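GCN5-related N-acetyltransferase (Anabaena variabilis, PDB 2OZG) probably transfers an acetyl group from acetyl-coenzyme A to an amine, possibly that of an aminoglycoside, as a member of the GNAT family. Local coordinates at the interface of chains A and B. Coordinates in Å, arbitrary orientation; residue numbers count along the deposited sequence, not the author numbering. Chains: chain A/B, GCN5-related N-acetyltransferase.

The interface of chains A and B. Residues chain A 29, 89-90, 92; chain B 204, 218, 248, 251-252.
A:Pro89 packs its CB and CG against the rings of B:Phe248 and B:His252, beside the B:Tyr204 hydroxyl, in a patch that pairs different segments of two copies, part of an interface without exact two-fold symmetry; it joins chains of the deposited hexamer, which may not be the biological assembly. The proline CB lies 3.6 Å from B:His252 CE1 and 3.7 Å from B:Phe248 CE1. Polar bonds flank this apolar core. The phenol OH of B:Tyr204 accepts from A:Gln29 NE2 (2.9 Å) and donates to A:Glu90 OE1 (3.2 Å), met from above the carboxylate plane. A bend at chi2 (-91°) brings the glutamate carboxylate alongside the tyrosine ring edge. Within chain B, the B:Phe248 CZ tip points at the centre of the tyrosine face. A phenylalanine at B:Tyr204 would probably keep this edge-to-face packing but leave the A:Gln29 amide and A:Glu90 carboxylate without their shared hydroxyl partner. Water 1 links A:Gln29 NE2 to B:His252 NE2, whose ring is fixed by ND1 donating to B:Phe248 O (3.0 Å). A:Arg92 NH1 makes a cation-pi contact over the histidine face, offset toward the rim, and donates to the backbone carbonyl O of B:Asn251 (3.0 Å from NH1). Water 2 joins B:Asn251 ND2 to A:Pro89 O. Chain A contributes helix 20-30 and, near CoA-binding Ile87 and Gly93, residues 89-92 of its first GNAT region; chain B's second GNAT region supplies strand 202-206 and the end of helix 239-250 with its following loop, with B:Phe218 of strand 211-222 behind.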
# COMPACT_ATOMS: atom_id res chain seq x y z
N GLN A 29 22.55 6.20 19.87
CA GLN A 29 22.56 6.89 18.61
C GLN A 29 22.72 5.90 17.47
O GLN A 29 21.94 5.90 16.54
CB GLN A 29 23.65 7.95 18.59
CG GLN A 29 23.85 8.65 17.26
CD GLN A 29 24.69 9.91 17.45
OE1 GLN A 29 25.26 10.12 18.52
NE2 GLN A 29 24.75 10.75 16.45
N PRO A 89 29.06 8.82 14.77
CA PRO A 89 29.15 9.13 13.35
C PRO A 89 30.28 10.06 12.99
O PRO A 89 30.84 9.92 11.92
CB PRO A 89 27.76 9.68 13.02
CG PRO A 89 27.29 10.25 14.31
CD PRO A 89 27.81 9.29 15.37
N GLU A 90 30.67 10.95 13.89
CA GLU A 90 31.76 11.85 13.58
C GLU A 90 33.11 11.14 13.42
O GLU A 90 34.05 11.75 12.93
CB GLU A 90 31.88 12.96 14.63
CG GLU A 90 32.30 12.55 16.03
CD GLU A 90 31.14 12.20 17.00
OE1 GLU A 90 30.05 11.78 16.58
OE2 GLU A 90 31.36 12.35 18.21
N ARG A 92 33.38 8.00 11.88
CA ARG A 92 33.25 7.01 10.83
C ARG A 92 34.08 7.27 9.58
O ARG A 92 34.52 8.35 9.36
CB ARG A 92 31.79 6.93 10.46
CG ARG A 92 30.98 6.33 11.60
CD ARG A 92 29.53 6.09 11.22
NE ARG A 92 28.80 5.76 12.42
CZ ARG A 92 27.48 5.87 12.59
NH1 ARG A 92 26.66 6.33 11.63
NH2 ARG A 92 27.00 5.60 13.77
N TYR B 204 25.43 19.04 15.70
CA TYR B 204 26.84 18.97 15.39
C TYR B 204 27.22 20.27 14.72
O TYR B 204 26.42 20.81 13.95
CB TYR B 204 27.08 17.83 14.36
CG TYR B 204 27.03 16.45 14.97
CD1 TYR B 204 25.81 15.85 15.30
CD2 TYR B 204 28.19 15.72 15.19
CE1 TYR B 204 25.77 14.63 15.84
CE2 TYR B 204 28.16 14.46 15.77
CZ TYR B 204 26.96 13.94 16.11
OH TYR B 204 26.93 12.67 16.63
N PHE B 218 19.33 17.34 14.15
CA PHE B 218 18.50 16.26 13.70
C PHE B 218 18.00 15.35 14.77
O PHE B 218 18.45 15.37 15.94
CB PHE B 218 19.25 15.53 12.58
CG PHE B 218 20.44 14.69 13.07
CD1 PHE B 218 20.24 13.39 13.51
CD2 PHE B 218 21.74 15.20 13.07
CE1 PHE B 218 21.29 12.61 13.99
CE2 PHE B 218 22.80 14.39 13.50
CZ PHE B 218 22.56 13.09 13.95
N PHE B 248 28.94 13.07 6.21
CA PHE B 248 28.46 12.68 7.52
C PHE B 248 27.14 11.85 7.39
O PHE B 248 26.98 10.75 7.93
CB PHE B 248 28.31 13.96 8.31
CG PHE B 248 27.73 13.79 9.71
CD1 PHE B 248 28.50 13.34 10.74
CD2 PHE B 248 26.41 14.12 9.97
CE1 PHE B 248 27.98 13.19 12.04
CE2 PHE B 248 25.86 13.95 11.26
CZ PHE B 248 26.67 13.50 12.29
N ASN B 251 27.50 8.53 5.92
CA ASN B 251 28.03 7.61 6.91
C ASN B 251 27.02 7.02 7.89
O ASN B 251 27.38 6.26 8.75
CB ASN B 251 29.30 8.19 7.58
CG ASN B 251 30.52 8.05 6.71
OD1 ASN B 251 30.62 7.11 5.93
ND2 ASN B 251 31.45 8.96 6.84
N HIS B 252 25.75 7.36 7.73
CA HIS B 252 24.67 6.77 8.53
C HIS B 252 23.96 5.61 7.79
O HIS B 252 23.02 5.02 8.33
CB HIS B 252 23.60 7.81 8.85
CG HIS B 252 23.97 8.74 9.96
ND1 HIS B 252 24.83 9.79 9.79
CD2 HIS B 252 23.59 8.78 11.26
CE1 HIS B 252 24.96 10.44 10.94
NE2 HIS B 252 24.21 9.85 11.84
O HOH W 1 23.43 9.72 14.28
O HOH W 2 31.21 10.77 9.14